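Local coordinates for short-chain dehydrogenase/reductase SDR (Burkholderia phymatum, PDB 5IG2), which probably acts as an NAD-dependent oxidoreductase on CH-OH groups and binds NAD in a Rossmann fold, at residues D45-A50 against A206-P211; V68-S73 against Q79-A84. All blocks are in the same frame, centred on the assembly; numbering follows the deposited sequence. Where two conformers were deposited one is given.

Contact 1 (D45-A50 against A206-P211). With NAD (nicotinamide-adenine-dinucleotide), chain F.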
loop_
_atom_site.group_PDB
_atom_site.type_symbol
_atom_site.label_atom_id
_atom_site.label_comp_id
_atom_site.label_asym_id
_atom_site.label_seq_id
_atom_site.Cartn_x
_atom_site.Cartn_y
_atom_site.Cartn_z
ATOM N N ASP B 45 -22.660 -8.612 45.200
ATOM C CA ASP B 45 -22.286 -7.217 45.028
ATOM C C ASP B 45 -23.558 -6.386 45.109
ATOM O O ASP B 45 -24.652 -6.895 44.873
ATOM C CB ASP B 45 -21.564 -6.990 43.687
ATOM C CG ASP B 45 -20.577 -5.817 43.734
ATOM O OD1 ASP B 45 -21.018 -4.669 43.973
ATOM O OD2 ASP B 45 -19.359 -6.046 43.512
ATOM N N VAL B 46 -23.409 -5.119 45.477
ATOM C CA VAL B 46 -24.544 -4.201 45.458
ATOM C C VAL B 46 -24.676 -3.501 44.105
ATOM O O VAL B 46 -25.734 -2.922 43.809
ATOM C CB VAL B 46 -24.404 -3.193 46.612
ATOM C CG1 VAL B 46 -23.303 -2.177 46.312
ATOM C CG2 VAL B 46 -25.735 -2.537 46.906
ATOM N N ASP B 47 -23.639 -3.564 43.269
ATOM C CA ASP B 47 -23.638 -2.991 41.923
ATOM C C ASP B 47 -24.228 -4.043 40.982
ATOM O O ASP B 47 -23.520 -4.895 40.435
ATOM C CB ASP B 47 -22.218 -2.586 41.543
ATOM C CG ASP B 47 -22.139 -1.866 40.211
ATOM O OD1 ASP B 47 -23.085 -1.971 39.395
ATOM O OD2 ASP B 47 -21.105 -1.197 39.980
ATOM N N GLU B 48 -25.542 -3.972 40.774
ATOM C CA GLU B 48 -26.207 -5.060 40.068
ATOM C C GLU B 48 -25.718 -5.170 38.624
ATOM O O GLU B 48 -25.529 -6.286 38.122
ATOM C CB GLU B 48 -27.732 -4.910 40.145
ATOM C CG GLU B 48 -28.225 -3.497 40.306
ATOM C CD GLU B 48 -29.639 -3.400 40.857
ATOM O OE1 GLU B 48 -30.502 -4.237 40.511
ATOM O OE2 GLU B 48 -29.887 -2.469 41.645
ATOM N N GLY B 49 -25.456 -4.041 37.955
ATOM C CA GLY B 49 -25.010 -4.103 36.568
ATOM C C GLY B 49 -23.658 -4.775 36.426
ATOM O O GLY B 49 -23.472 -5.672 35.596
ATOM N N ALA B 50 -22.697 -4.361 37.257
ATOM C CA ALA B 50 -21.369 -4.963 37.225
ATOM C C ALA B 50 -21.424 -6.444 37.585
ATOM O O ALA B 50 -20.759 -7.273 36.953
ATOM C CB ALA B 50 -20.441 -4.201 38.176
ATOM N N ALA B 206 -15.551 4.576 44.851
ATOM C CA ALA B 206 -16.509 3.926 45.745
ATOM C C ALA B 206 -17.780 4.753 45.943
ATOM O O ALA B 206 -18.837 4.193 46.260
ATOM C CB ALA B 206 -15.850 3.624 47.099
ATOM N N GLU B 207 -17.708 6.075 45.758
ATOM C CA GLU B 207 -18.892 6.910 45.948
ATOM C C GLU B 207 -20.054 6.455 45.084
ATOM O O GLU B 207 -21.208 6.737 45.429
ATOM C CB GLU B 207 -18.589 8.376 45.639
ATOM C CG GLU B 207 -17.754 9.090 46.701
ATOM C CD GLU B 207 -18.511 9.344 48.008
ATOM O OE1 GLU B 207 -19.766 9.336 47.992
ATOM O OE2 GLU B 207 -17.844 9.549 49.050
ATOM N N ARG B 208 -19.772 5.741 43.984
ATOM C CA ARG B 208 -20.834 5.288 43.090
ATOM C C ARG B 208 -21.795 4.337 43.790
ATOM O O ARG B 208 -22.953 4.226 43.371
ATOM C CB ARG B 208 -20.243 4.625 41.830
ATOM C CG ARG B 208 -19.726 3.187 42.019
ATOM C CD ARG B 208 -18.809 2.718 40.848
ATOM N NE ARG B 208 -18.256 1.369 41.039
ATOM C CZ ARG B 208 -17.152 1.086 41.745
ATOM N NH1 ARG B 208 -16.464 2.053 42.351
ATOM N NH2 ARG B 208 -16.727 -0.169 41.861
ATOM N N VAL B 209 -21.352 3.645 44.849
ATOM C CA VAL B 209 -22.225 2.728 45.577
ATOM C C VAL B 209 -22.477 3.189 47.013
ATOM O O VAL B 209 -22.865 2.382 47.857
ATOM C CB VAL B 209 -21.689 1.281 45.555
ATOM C CG1 VAL B 209 -21.768 0.689 44.151
ATOM C CG2 VAL B 209 -20.271 1.206 46.124
ATOM N N ARG B 210 -22.267 4.466 47.317
ATOM C CA ARG B 210 -22.693 4.963 48.619
ATOM C C ARG B 210 -24.217 5.014 48.637
ATOM O O ARG B 210 -24.824 5.538 47.692
ATOM C CB ARG B 210 -22.111 6.346 48.922
ATOM C CG ARG B 210 -22.543 6.905 50.286
ATOM C CD ARG B 210 -22.382 8.428 50.381
ATOM N NE ARG B 210 -20.981 8.830 50.438
ATOM C CZ ARG B 210 -20.342 9.202 51.543
ATOM N NH1 ARG B 210 -20.981 9.248 52.712
ATOM N NH2 ARG B 210 -19.058 9.541 51.476
ATOM N N PRO B 211 -24.870 4.463 49.663
ATOM C CA PRO B 211 -26.337 4.492 49.700
ATOM C C PRO B 211 -26.845 5.907 49.881
ATOM O O PRO B 211 -26.189 6.752 50.496
ATOM C CB PRO B 211 -26.685 3.618 50.909
ATOM C CG PRO B 211 -25.482 3.623 51.737
ATOM C CD PRO B 211 -24.308 3.724 50.803
HETATM P PA NAD F . -13.690 -2.212 43.503
HETATM O O1A NAD F . -14.443 -0.943 43.592
HETATM O O2A NAD F . -13.173 -2.524 42.090
HETATM O O5B NAD F . -14.502 -3.474 44.038
HETATM C C5B NAD F . -15.199 -3.424 45.297
HETATM C C4B NAD F . -16.610 -3.873 45.034
HETATM O O4B NAD F . -17.348 -3.876 46.276
HETATM C C3B NAD F . -17.411 -3.008 44.046
HETATM O O3B NAD F . -17.921 -3.785 42.969
HETATM C C2B NAD F . -18.556 -2.443 44.902
HETATM O O2B NAD F . -19.773 -2.322 44.175
HETATM C C1B NAD F . -18.678 -3.514 45.976
HETATM N N9A NAD F . -19.337 -3.068 47.197
HETATM C C8A NAD F . -19.198 -1.858 47.826
HETATM N N7A NAD F . -20.007 -1.689 48.845
HETATM C C5A NAD F . -20.725 -2.874 48.893
HETATM C C6A NAD F . -21.753 -3.325 49.740
HETATM N N6A NAD F . -22.320 -2.570 50.685
HETATM N N1A NAD F . -22.224 -4.577 49.546
HETATM C C2A NAD F . -21.707 -5.312 48.554
HETATM N N3A NAD F . -20.754 -4.985 47.673
HETATM C C4A NAD F . -20.307 -3.742 47.896
HETATM O O3 NAD F . -12.454 -2.170 44.501
HETATM P PN NAD F . -11.416 -3.293 44.967
HETATM O O1N NAD F . -11.555 -4.501 44.116
HETATM O O2N NAD F . -10.096 -2.631 45.067
HETATM O O5D NAD F . -11.975 -3.567 46.431
HETATM C C5D NAD F . -11.920 -4.882 47.025
HETATM C C4D NAD F . -11.285 -4.756 48.388
HETATM O O4D NAD F . -9.867 -4.494 48.260
HETATM C C3D NAD F . -11.848 -3.642 49.280
HETATM O O3D NAD F . -12.029 -4.138 50.601
HETATM C C2D NAD F . -10.729 -2.598 49.269
HETATM O O2D NAD F . -10.761 -1.812 50.453
HETATM C C1D NAD F . -9.523 -3.524 49.209
HETATM N N1N NAD F . -8.181 -2.890 48.792
HETATM C C2N NAD F . -8.084 -2.314 47.580
HETATM C C3N NAD F . -6.880 -1.775 47.164
HETATM C C7N NAD F . -6.647 -1.259 45.778
HETATM O O7N NAD F . -5.688 -0.501 45.567
HETATM N N7N NAD F . -7.546 -1.541 44.849
HETATM C C4N NAD F . -5.787 -1.853 48.017
HETATM C C5N NAD F . -5.912 -2.467 49.251
HETATM C C6N NAD F . -7.128 -2.978 49.629
HETATM O O HOH W 1 -18.772 -2.130 40.710
#
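Asp47 and Arg208 meet beside the adenosine ribose of NAD mainly through a shared water, for their direct salt bridge is long, 4.0 Å from Asp47 OD2 to Arg208 NE. The contact lies on the adenosine side of the Rossmann-fold dinucleotide site, near the surface, where the turn after strand 40-45 faces the loop that follows strand 189-194. The two side chains cross at about a right angle, with carboxylate and guanidinium planes 61° apart. The water donates to Asp47 OD2 at 2.6 Å, accepts from Arg208 NH2 and is hydrogen-bonded to NAD O3B, tying both segments to the ribose. Arg208 NH2 also gives an almost straight bond to the phosphate oxygen O1A of NAD (3.0 Å); water and phosphate both lie at the guanidinium edge, in its plane. On the other terminal nitrogen, NH1 is held by the carbonyl of Gly202. Beside this polar bridge, Val46 CG1 packs against Val209 CB at 3.9 Å. The same CG1 sits over the adenine rings, 3.7 Å from NAD C5A, while Val209 CG2 comes in on that side of the base near C8A. Asp45 grips the ribose diol with both carboxylate oxygens, OD1 taking NAD O2B and OD2 taking O3B, each at 2.7 Å. An acid placed here at the end of the second strand is characteristic of NAD-preferring SDR enzymes. Its OD1 also accepts from Asp47 N in an Asx turn, and Gly23 N of the glycine-rich loop binds OD2, which together fix the rotation of the carboxylate. Asp47 in turn N-caps helix 48-60: with CG anti to the backbone N (chi1 -175°), OD1 receives Ala50 N at 3.2 Å from above the carboxylate plane.

Contact 2 (V68-S73 against Q79-A84). With NAD (nicotinamide-adenine-dinucleotide), chain F.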
loop_
_atom_site.group_PDB
_atom_site.type_symbol
_atom_site.label_atom_id
_atom_site.label_comp_id
_atom_site.label_asym_id
_atom_site.label_seq_id
_atom_site.Cartn_x
_atom_site.Cartn_y
_atom_site.Cartn_z
ATOM N N VAL B 68 -25.910 -12.810 43.249
ATOM C CA VAL B 68 -26.917 -12.429 44.228
ATOM C C VAL B 68 -26.615 -11.003 44.663
ATOM O O VAL B 68 -25.632 -10.769 45.378
ATOM C CB VAL B 68 -26.928 -13.364 45.445
ATOM C CG1 VAL B 68 -28.018 -12.926 46.448
ATOM C CG2 VAL B 68 -27.112 -14.820 45.018
ATOM N N ARG B 69 -27.462 -10.056 44.256
ATOM C CA ARG B 69 -27.310 -8.690 44.735
ATOM C C ARG B 69 -27.383 -8.675 46.259
ATOM O O ARG B 69 -28.346 -9.174 46.852
ATOM C CB ARG B 69 -28.380 -7.788 44.127
ATOM C CG ARG B 69 -28.200 -6.326 44.496
ATOM C CD ARG B 69 -29.423 -5.496 44.168
ATOM N NE ARG B 69 -29.056 -4.120 43.852
ATOM C CZ ARG B 69 -28.906 -3.158 44.754
ATOM N NH1 ARG B 69 -29.096 -3.420 46.041
ATOM N NH2 ARG B 69 -28.562 -1.935 44.367
ATOM N N THR B 70 -26.349 -8.122 46.891
ATOM C CA THR B 70 -26.189 -8.192 48.338
ATOM C C THR B 70 -25.550 -6.908 48.829
ATOM O O THR B 70 -24.523 -6.493 48.290
ATOM C CB THR B 70 -25.307 -9.381 48.743
ATOM O OG1 THR B 70 -25.862 -10.595 48.224
ATOM C CG2 THR B 70 -25.188 -9.479 50.256
ATOM N N ASP B 71 -26.151 -6.291 49.840
ATOM C CA ASP B 71 -25.531 -5.191 50.580
ATOM C C ASP B 71 -24.909 -5.826 51.822
ATOM O O ASP B 71 -25.619 -6.179 52.765
ATOM C CB ASP B 71 -26.569 -4.117 50.908
ATOM C CG ASP B 71 -26.034 -3.013 51.818
ATOM O OD1 ASP B 71 -24.809 -2.934 52.066
ATOM O OD2 ASP B 71 -26.861 -2.211 52.297
ATOM N N VAL B 72 -23.580 -5.990 51.816
ATOM C CA VAL B 72 -22.924 -6.760 52.873
ATOM C C VAL B 72 -23.008 -6.068 54.222
ATOM O O VAL B 72 -22.815 -6.726 55.254
ATOM C CB VAL B 72 -21.439 -7.066 52.559
ATOM C CG1 VAL B 72 -21.298 -7.944 51.298
ATOM C CG2 VAL B 72 -20.599 -5.778 52.465
ATOM N N SER B 73 -23.278 -4.757 54.250
ATOM C CA SER B 73 -23.486 -4.066 55.521
ATOM C C SER B 73 -24.784 -4.481 56.198
ATOM O O SER B 73 -24.990 -4.144 57.371
ATOM C CB SER B 73 -23.491 -2.545 55.318
ATOM O OG SER B 73 -24.703 -2.101 54.711
ATOM N N GLN B 79 -27.096 -13.089 55.427
ATOM C CA GLN B 79 -27.756 -14.360 55.704
ATOM C C GLN B 79 -28.465 -14.893 54.460
ATOM O O GLN B 79 -28.431 -16.098 54.187
ATOM C CB GLN B 79 -28.746 -14.204 56.856
ATOM C CG GLN B 79 -29.447 -15.503 57.234
ATOM C CD GLN B 79 -28.498 -16.550 57.803
ATOM O OE1 GLN B 79 -27.868 -16.338 58.846
ATOM N NE2 GLN B 79 -28.402 -17.694 57.125
ATOM N N ALA B 80 -29.105 -14.007 53.691
ATOM C CA ALA B 80 -29.778 -14.440 52.472
ATOM C C ALA B 80 -28.781 -14.968 51.448
ATOM O O ALA B 80 -29.097 -15.895 50.692
ATOM C CB ALA B 80 -30.594 -13.287 51.887
ATOM N N LEU B 81 -27.576 -14.395 51.423
ATOM C CA LEU B 81 -26.531 -14.862 50.522
ATOM C C LEU B 81 -26.094 -16.282 50.873
ATOM O O LEU B 81 -25.900 -17.115 49.977
ATOM C CB LEU B 81 -25.346 -13.893 50.571
ATOM C CG LEU B 81 -24.115 -14.266 49.745
ATOM C CD1 LEU B 81 -24.453 -14.247 48.253
ATOM C CD2 LEU B 81 -22.939 -13.347 50.069
ATOM N N ALA B 82 -25.921 -16.575 52.167
ATOM C CA ALA B 82 -25.618 -17.940 52.578
ATOM C C ALA B 82 -26.743 -18.886 52.187
ATOM O O ALA B 82 -26.487 -19.992 51.697
ATOM C CB ALA B 82 -25.373 -18.006 54.084
ATOM N N ASP B 83 -27.997 -18.467 52.387
ATOM C CA ASP B 83 -29.131 -19.317 52.024
ATOM C C ASP B 83 -29.145 -19.616 50.527
ATOM O O ASP B 83 -29.426 -20.748 50.112
ATOM C CB ASP B 83 -30.452 -18.665 52.434
ATOM C CG ASP B 83 -30.564 -18.436 53.939
ATOM O OD1 ASP B 83 -29.789 -19.038 54.720
ATOM O OD2 ASP B 83 -31.449 -17.651 54.342
ATOM N N ALA B 84 -28.854 -18.611 49.699
ATOM C CA ALA B 84 -28.790 -18.844 48.260
ATOM C C ALA B 84 -27.624 -19.761 47.902
ATOM O O ALA B 84 -27.750 -20.623 47.020
ATOM C CB ALA B 84 -28.681 -17.510 47.523
HETATM P PA NAD F . -13.690 -2.212 43.503
HETATM O O1A NAD F . -14.443 -0.943 43.592
HETATM O O2A NAD F . -13.173 -2.524 42.090
HETATM O O5B NAD F . -14.502 -3.474 44.038
HETATM C C5B NAD F . -15.199 -3.424 45.297
HETATM C C4B NAD F . -16.610 -3.873 45.034
HETATM O O4B NAD F . -17.348 -3.876 46.276
HETATM C C3B NAD F . -17.411 -3.008 44.046
HETATM O O3B NAD F . -17.921 -3.785 42.969
HETATM C C2B NAD F . -18.556 -2.443 44.902
HETATM O O2B NAD F . -19.773 -2.322 44.175
HETATM C C1B NAD F . -18.678 -3.514 45.976
HETATM N N9A NAD F . -19.337 -3.068 47.197
HETATM C C8A NAD F . -19.198 -1.858 47.826
HETATM N N7A NAD F . -20.007 -1.689 48.845
HETATM C C5A NAD F . -20.725 -2.874 48.893
HETATM C C6A NAD F . -21.753 -3.325 49.740
HETATM N N6A NAD F . -22.320 -2.570 50.685
HETATM N N1A NAD F . -22.224 -4.577 49.546
HETATM C C2A NAD F . -21.707 -5.312 48.554
HETATM N N3A NAD F . -20.754 -4.985 47.673
HETATM C C4A NAD F . -20.307 -3.742 47.896
HETATM O O3 NAD F . -12.454 -2.170 44.501
HETATM P PN NAD F . -11.416 -3.293 44.967
HETATM O O1N NAD F . -11.555 -4.501 44.116
HETATM O O2N NAD F . -10.096 -2.631 45.067
HETATM O O5D NAD F . -11.975 -3.567 46.431
HETATM C C5D NAD F . -11.920 -4.882 47.025
HETATM C C4D NAD F . -11.285 -4.756 48.388
HETATM O O4D NAD F . -9.867 -4.494 48.260
HETATM C C3D NAD F . -11.848 -3.642 49.280
HETATM O O3D NAD F . -12.029 -4.138 50.601
HETATM C C2D NAD F . -10.729 -2.598 49.269
HETATM O O2D NAD F . -10.761 -1.812 50.453
HETATM C C1D NAD F . -9.523 -3.524 49.209
HETATM N N1N NAD F . -8.181 -2.890 48.792
HETATM C C2N NAD F . -8.084 -2.314 47.580
HETATM C C3N NAD F . -6.880 -1.775 47.164
HETATM C C7N NAD F . -6.647 -1.259 45.778
HETATM O O7N NAD F . -5.688 -0.501 45.567
HETATM N N7N NAD F . -7.546 -1.541 44.849
HETATM C C4N NAD F . -5.787 -1.853 48.017
HETATM C C5N NAD F . -5.912 -2.467 49.251
HETATM C C6N NAD F . -7.128 -2.978 49.629
#
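The strand-to-helix step of a Rossmann beta-alpha unit is packed here by Val68 of strand 65-69 and Thr70 just past it, against Leu81 and Ala84 of helix 75-89. Leu81 reaches both Val68 and Thr70. With CG anti to the backbone N (chi1 177°) and chi2 at 65°, CD1 is the methyl that meets Val68 CB, at 3.8 Å. One helical turn further on, Ala84 CB lies 4.0 Å from the CG2 methyl of the same valine, so that Val68 is met by two residues of the helix. Thr70 crosses Leu81 at about a right angle and lays its hydroxyl against the methyl, OG1 lying 3.9 Å from Leu81 CD1. That hydroxyl is nevertheless satisfied, for it donates back to Val68 O at 2.9 Å, approaching from above the carbonyl plane.

Beyond this apolar patch the chain turns to read the adenine of NAD, the role of the short Asp-Val segment after the third strand in SDR enzymes. Asp71 OD1 accepts the exocyclic amine N6A at 2.9 Å, and Val72 N donates almost straight to N1A at 3.0 Å. The same OD1 takes Ser73 N, which closes an Asx turn, and Ser73 OG, both from one face of the carboxylate; three donors thus hold it in place. Val72 also lays CG2 on the base, 3.6 Å from N1A. Asp71 N, meanwhile, is bound by Gln77 OE1 from the start of the helix. Leu81 reaches on past the contact to Val42 and Ala44 of strand 40-45 and to Val18 of strand 16-20, while Ala82, on another side of the helix, packs on Val132, Phe133 and Ile136 of helix 112-140.

In the fold
From the N terminus the chain passes through strands 16-20 and 40-45 to reach Asp45-Ala50, runs along helix 48-60 and returns as strand 65-69. Contact 2 then closes a short loop of five residues between strand and helix, local to one beta-alpha unit. Contact 1 closes only at 206-211, joining the end of strand 40-45 to the loop after strand 189-194, and its span of 155 residues encloses contact 2 entirely. Their first segments are neighbours: Asp45 O pairs with Thr70 N, and Glu48 OE2 forms a salt bridge with Arg69 NE at 2.9 Å. Together they clasp the adenine of NAD, with Val46 over one face and Val72 over the other.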